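Local coordinates for MdcA (Pseudomonas aeruginosa, PDB 5VIT), which serves as the alpha subunit of malonate decarboxylase, probably acting as the transferase that loads malonate onto the acyl carrier protein of the complex, at residues L94-S108 / L120-Y134. Residues are numbered along the deposited sequence; the frame is centred on the assembly and turned at random.
Sequences LDLFELGIARKLDFS and LLEDGLLEIGAIHTY
Leu126 sets its CD1 methyl over the centre of the Phe97 ring, 3.6 Å from the centroid, while Ala102 CB covers the opposite face. Here helix 91-98, leading into strand 102-107, packs against the end of helix 114-122 and the approach to strand 127-131; the last three elements form a beta-alpha-beta crossover at the edge, within this chain, of a parallel sheet. CG of Leu126 lies anti to its backbone N (chi1 175°), which turns the branch toward the ring, where CD1 also meets Leu105 CD2. Next to this, Leu120 CD1 packs on Leu94 CB.

The strands pair through backbone hydrogen bonds from Glu127 N to Arg103 O, Leu105 N to Glu127 O and Gly129 N to Leu105 O. On the face carrying Lys104 and Glu127, the Glu127 carboxylate slants across CG-CD of neighbouring Arg103, Glu127 OE2 3.6 Å from Arg103 CD and the carboxylate and guanidinium planes 46° apart; Arg103 NE salt-bridges Asp80.

Beyond Leu105 a beta bulge shifts the register by one. Asp106 OD2 accepts a hydrogen bond from Ala130 N at 2.7 Å, and OD1 is hydrogen-bonded to His82 NE2. Phe107 turns its CE2 edge to Ile128 CD1. At the exit, Ser108 OG donates a hydrogen bond to His132 O (2.8 Å) and sits 3.4 Å above the Tyr134 ring plane, offset toward the CD2-CE2 rim.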
loop_
_atom_site.group_PDB
_atom_site.type_symbol
_atom_site.label_atom_id
_atom_site.label_comp_id
_atom_site.label_asym_id
_atom_site.label_seq_id
_atom_site.Cartn_x
_atom_site.Cartn_y
_atom_site.Cartn_z
ATOM N N LEU A 94 26.959 -25.849 25.243
ATOM C CA LEU A 94 26.236 -27.089 25.019
ATOM C C LEU A 94 27.108 -28.315 25.291
ATOM O O LEU A 94 26.583 -29.403 25.523
ATOM C CB LEU A 94 25.678 -27.127 23.608
ATOM C CG LEU A 94 24.671 -26.009 23.316
ATOM C CD1 LEU A 94 23.973 -26.292 22.014
ATOM C CD2 LEU A 94 23.658 -25.857 24.443
ATOM N N ASP A 95 28.428 -28.141 25.279
ATOM C CA ASP A 95 29.329 -29.200 25.731
ATOM C C ASP A 95 28.918 -29.693 27.126
ATOM O O ASP A 95 28.888 -30.898 27.380
ATOM C CB ASP A 95 30.787 -28.716 25.732
ATOM C CG ASP A 95 31.389 -28.651 24.327
ATOM O OD1 ASP A 95 30.893 -29.364 23.428
ATOM O OD2 ASP A 95 32.349 -27.877 24.116
ATOM N N LEU A 96 28.557 -28.752 28.001
ATOM C CA LEU A 96 28.113 -29.057 29.366
ATOM C C LEU A 96 27.038 -30.140 29.422
ATOM O O LEU A 96 27.004 -30.957 30.345
ATOM C CB LEU A 96 27.586 -27.793 30.048
ATOM C CG LEU A 96 28.550 -26.631 30.286
ATOM C CD1 LEU A 96 27.827 -25.464 30.950
ATOM C CD2 LEU A 96 29.727 -27.061 31.124
ATOM N N PHE A 97 26.170 -30.151 28.419
ATOM C CA PHE A 97 25.042 -31.068 28.402
ATOM C C PHE A 97 25.458 -32.417 27.839
ATOM O O PHE A 97 25.070 -33.471 28.352
ATOM C CB PHE A 97 23.881 -30.461 27.598
ATOM C CG PHE A 97 23.294 -29.222 28.238
ATOM C CD1 PHE A 97 23.900 -27.986 28.070
ATOM C CD2 PHE A 97 22.163 -29.306 29.040
ATOM C CE1 PHE A 97 23.380 -26.858 28.681
ATOM C CE2 PHE A 97 21.634 -28.177 29.645
ATOM C CZ PHE A 97 22.241 -26.955 29.464
ATOM N N GLU A 98 26.259 -32.372 26.783
ATOM C CA GLU A 98 26.791 -33.576 26.165
ATOM C C GLU A 98 27.685 -34.317 27.153
ATOM O O GLU A 98 27.631 -35.539 27.255
ATOM C CB GLU A 98 27.563 -33.210 24.896
ATOM C CG GLU A 98 27.477 -34.224 23.776
ATOM C CD GLU A 98 27.829 -33.611 22.429
ATOM O OE1 GLU A 98 26.955 -32.948 21.825
ATOM O OE2 GLU A 98 28.982 -33.775 21.983
ATOM N N LEU A 99 28.489 -33.567 27.898
ATOM C CA LEU A 99 29.419 -34.164 28.845
ATOM C C LEU A 99 28.713 -34.689 30.094
ATOM O O LEU A 99 29.329 -35.373 30.917
ATOM C CB LEU A 99 30.496 -33.147 29.248
ATOM C CG LEU A 99 31.492 -32.657 28.191
ATOM C CD1 LEU A 99 32.241 -31.440 28.697
ATOM C CD2 LEU A 99 32.479 -33.745 27.842
ATOM N N GLY A 100 27.432 -34.353 30.250
ATOM C CA GLY A 100 26.674 -34.755 31.432
ATOM C C GLY A 100 26.894 -33.899 32.674
ATOM O O GLY A 100 26.592 -34.312 33.794
ATOM N N ILE A 101 27.425 -32.699 32.477
ATOM C CA ILE A 101 27.602 -31.737 33.569
ATOM C C ILE A 101 26.299 -30.973 33.846
ATOM O O ILE A 101 25.957 -30.684 34.996
ATOM C CB ILE A 101 28.727 -30.743 33.240
ATOM C CG1 ILE A 101 29.983 -31.516 32.798
ATOM C CG2 ILE A 101 28.993 -29.798 34.429
ATOM C CD1 ILE A 101 31.187 -30.649 32.439
ATOM N N ALA A 102 25.586 -30.654 32.770
ATOM C CA ALA A 102 24.340 -29.912 32.843
ATOM C C ALA A 102 23.181 -30.760 32.326
ATOM O O ALA A 102 23.368 -31.630 31.479
ATOM C CB ALA A 102 24.448 -28.594 32.041
ATOM N N ARG A 103 21.987 -30.496 32.842
ATOM C CA ARG A 103 20.792 -31.211 32.410
ATOM C C ARG A 103 19.702 -30.250 31.921
ATOM O O ARG A 103 19.111 -30.445 30.853
ATOM C CB ARG A 103 20.242 -32.070 33.546
ATOM C CG ARG A 103 19.111 -32.984 33.097
ATOM C CD ARG A 103 18.260 -33.506 34.267
ATOM N NE ARG A 103 18.850 -33.330 35.600
ATOM C CZ ARG A 103 18.295 -32.603 36.569
ATOM N NH1 ARG A 103 17.139 -31.979 36.348
ATOM N NH2 ARG A 103 18.886 -32.500 37.755
ATOM N N LYS A 104 19.432 -29.214 32.708
ATOM C CA LYS A 104 18.360 -28.284 32.369
ATOM C C LYS A 104 18.862 -26.918 31.943
ATOM O O LYS A 104 19.900 -26.418 32.416
ATOM C CB LYS A 104 17.382 -28.126 33.532
ATOM C CG LYS A 104 16.330 -29.217 33.563
ATOM C CD LYS A 104 15.271 -28.957 34.622
ATOM C CE LYS A 104 14.341 -27.790 34.237
ATOM N NZ LYS A 104 13.861 -27.820 32.812
ATOM N N LEU A 105 18.082 -26.315 31.054
ATOM C CA LEU A 105 18.430 -25.046 30.443
ATOM C C LEU A 105 17.228 -24.109 30.362
ATOM O O LEU A 105 16.210 -24.448 29.762
ATOM C CB LEU A 105 18.998 -25.273 29.036
ATOM C CG LEU A 105 19.325 -24.039 28.185
ATOM C CD1 LEU A 105 20.461 -23.216 28.800
ATOM C CD2 LEU A 105 19.638 -24.437 26.733
ATOM N N ASP A 106 17.347 -22.936 30.975
ATOM C CA ASP A 106 16.448 -21.832 30.654
ATOM C C ASP A 106 17.257 -20.737 29.973
ATOM O O ASP A 106 18.329 -20.371 30.432
ATOM C CB ASP A 106 15.733 -21.307 31.903
ATOM C CG ASP A 106 14.629 -22.235 32.363
ATOM O OD1 ASP A 106 14.795 -22.884 33.418
ATOM O OD2 ASP A 106 13.613 -22.341 31.642
ATOM N N PHE A 107 16.747 -20.233 28.863
ATOM C CA PHE A 107 17.524 -19.326 28.043
ATOM C C PHE A 107 16.620 -18.425 27.227
ATOM O O PHE A 107 15.410 -18.652 27.155
ATOM C CB PHE A 107 18.466 -20.110 27.123
ATOM C CG PHE A 107 17.780 -20.737 25.935
ATOM C CD1 PHE A 107 17.917 -20.191 24.670
ATOM C CD2 PHE A 107 17.006 -21.879 26.087
ATOM C CE1 PHE A 107 17.290 -20.770 23.568
ATOM C CE2 PHE A 107 16.381 -22.461 24.996
ATOM C CZ PHE A 107 16.524 -21.899 23.735
ATOM N N SER A 108 17.208 -17.402 26.613
ATOM C CA SER A 108 16.430 -16.480 25.784
ATOM C C SER A 108 16.838 -16.529 24.325
ATOM O O SER A 108 15.989 -16.554 23.423
ATOM C CB SER A 108 16.564 -15.045 26.291
ATOM O OG SER A 108 15.956 -14.144 25.376
ATOM N N LEU A 120 20.518 -32.175 21.119
ATOM C CA LEU A 120 20.711 -32.581 22.503
ATOM C C LEU A 120 19.385 -32.855 23.200
ATOM O O LEU A 120 19.323 -33.657 24.134
ATOM C CB LEU A 120 21.494 -31.516 23.274
ATOM C CG LEU A 120 22.968 -31.354 22.891
ATOM C CD1 LEU A 120 23.509 -30.002 23.346
ATOM C CD2 LEU A 120 23.798 -32.499 23.470
ATOM N N LEU A 121 18.326 -32.191 22.746
ATOM C CA LEU A 121 17.014 -32.370 23.352
ATOM C C LEU A 121 16.424 -33.740 22.987
ATOM O O LEU A 121 15.869 -34.410 23.855
ATOM C CB LEU A 121 16.069 -31.236 22.932
ATOM C CG LEU A 121 14.812 -30.938 23.766
ATOM C CD1 LEU A 121 14.326 -29.518 23.493
ATOM C CD2 LEU A 121 13.695 -31.931 23.481
ATOM N N GLU A 122 16.538 -34.151 21.722
ATOM C CA GLU A 122 16.032 -35.466 21.292
ATOM C C GLU A 122 16.764 -36.604 21.983
ATOM O O GLU A 122 16.156 -37.600 22.358
ATOM C CB GLU A 122 16.167 -35.664 19.781
ATOM C CG GLU A 122 15.874 -34.455 18.928
ATOM C CD GLU A 122 16.589 -34.523 17.587
ATOM O OE1 GLU A 122 16.649 -35.629 17.003
ATOM O OE2 GLU A 122 17.111 -33.476 17.132
ATOM N N ASP A 123 18.080 -36.456 22.123
ATOM C CA ASP A 123 18.913 -37.457 22.785
ATOM C C ASP A 123 18.727 -37.474 24.305
ATOM O O ASP A 123 19.326 -38.298 24.989
ATOM C CB ASP A 123 20.397 -37.224 22.462
ATOM C CG ASP A 123 20.678 -37.183 20.964
ATOM O OD1 ASP A 123 19.844 -37.688 20.186
ATOM O OD2 ASP A 123 21.728 -36.636 20.561
ATOM N N GLY A 124 17.920 -36.557 24.836
ATOM C CA GLY A 124 17.675 -36.496 26.271
ATOM C C GLY A 124 18.826 -35.958 27.111
ATOM O O GLY A 124 18.846 -36.128 28.341
ATOM N N LEU A 125 19.780 -35.298 26.456
ATOM C CA LEU A 125 20.931 -34.721 27.150
ATOM C C LEU A 125 20.649 -33.294 27.649
ATOM O O LEU A 125 21.370 -32.753 28.492
ATOM C CB LEU A 125 22.165 -34.726 26.238
ATOM C CG LEU A 125 22.790 -36.079 25.858
ATOM C CD1 LEU A 125 24.035 -35.878 25.004
ATOM C CD2 LEU A 125 23.129 -36.882 27.093
ATOM N N LEU A 126 19.594 -32.690 27.124
ATOM C CA LEU A 126 19.212 -31.345 27.517
ATOM C C LEU A 126 17.692 -31.239 27.655
ATOM O O LEU A 126 16.950 -31.674 26.769
ATOM C CB LEU A 126 19.748 -30.333 26.495
ATOM C CG LEU A 126 19.388 -28.847 26.608
ATOM C CD1 LEU A 126 20.515 -27.994 26.054
ATOM C CD2 LEU A 126 18.081 -28.531 25.876
ATOM N N GLU A 127 17.232 -30.669 28.767
ATOM C CA GLU A 127 15.812 -30.346 28.940
ATOM C C GLU A 127 15.589 -28.825 28.965
ATOM O O GLU A 127 16.250 -28.091 29.712
ATOM C CB GLU A 127 15.272 -30.970 30.224
ATOM C CG GLU A 127 15.280 -32.492 30.233
ATOM C CD GLU A 127 15.341 -33.054 31.640
ATOM O OE1 GLU A 127 15.017 -32.313 32.593
ATOM O OE2 GLU A 127 15.726 -34.232 31.796
ATOM N N ILE A 128 14.660 -28.354 28.141
ATOM C CA ILE A 128 14.320 -26.938 28.123
ATOM C C ILE A 128 13.216 -26.613 29.119
ATOM O O ILE A 128 12.108 -27.127 28.991
ATOM C CB ILE A 128 13.857 -26.490 26.730
ATOM C CG1 ILE A 128 15.003 -26.627 25.735
ATOM C CG2 ILE A 128 13.381 -25.041 26.766
ATOM C CD1 ILE A 128 14.734 -25.945 24.427
ATOM N N GLY A 129 13.519 -25.771 30.107
ATOM C CA GLY A 129 12.483 -25.201 30.953
ATOM C C GLY A 129 11.569 -24.355 30.076
ATOM O O GLY A 129 10.443 -24.756 29.755
ATOM N N ALA A 130 12.058 -23.187 29.664
ATOM C CA ALA A 130 11.359 -22.403 28.647
ATOM C C ALA A 130 12.300 -21.500 27.844
ATOM O O ALA A 130 13.387 -21.143 28.302
ATOM C CB ALA A 130 10.250 -21.561 29.296
ATOM N N ILE A 131 11.870 -21.143 26.638
ATOM C CA ILE A 131 12.493 -20.061 25.884
ATOM C C ILE A 131 11.895 -18.723 26.369
ATOM O O ILE A 131 10.673 -18.551 26.370
ATOM C CB ILE A 131 12.276 -20.241 24.359
ATOM C CG1 ILE A 131 12.712 -21.645 23.914
ATOM C CG2 ILE A 131 13.005 -19.163 23.579
ATOM C CD1 ILE A 131 12.534 -21.900 22.413
ATOM N N HIS A 132 12.751 -17.795 26.801
ATOM C CA HIS A 132 12.310 -16.520 27.374
ATOM C C HIS A 132 12.705 -15.344 26.496
ATOM O O HIS A 132 13.454 -15.499 25.537
ATOM C CB HIS A 132 12.930 -16.270 28.766
ATOM C CG HIS A 132 12.661 -17.343 29.777
ATOM N ND1 HIS A 132 13.151 -18.624 29.658
ATOM C CD2 HIS A 132 11.992 -17.308 30.955
ATOM C CE1 HIS A 132 12.777 -19.338 30.705
ATOM N NE2 HIS A 132 12.077 -18.562 31.509
ATOM N N THR A 133 12.223 -14.157 26.862
ATOM C CA THR A 133 12.862 -12.919 26.431
ATOM C C THR A 133 13.735 -12.449 27.605
ATOM O O THR A 133 13.422 -12.747 28.762
ATOM C CB THR A 133 11.830 -11.837 25.970
ATOM O OG1 THR A 133 12.532 -10.696 25.469
ATOM C CG2 THR A 133 10.900 -11.399 27.088
ATOM N N TYR A 134 14.839 -11.759 27.308
ATOM C CA TYR A 134 15.875 -11.455 28.305
ATOM C C TYR A 134 15.321 -10.972 29.653
ATOM O O TYR A 134 15.598 -11.560 30.706
ATOM C CB TYR A 134 16.856 -10.391 27.765
ATOM C CG TYR A 134 17.499 -10.751 26.438
ATOM C CD1 TYR A 134 17.245 -10.010 25.282
ATOM C CD2 TYR A 134 18.338 -11.855 26.332
ATOM C CE1 TYR A 134 17.830 -10.364 24.054
ATOM C CE2 TYR A 134 18.914 -12.210 25.124
ATOM C CZ TYR A 134 18.664 -11.459 23.997
ATOM O OH TYR A 134 19.246 -11.834 22.818
#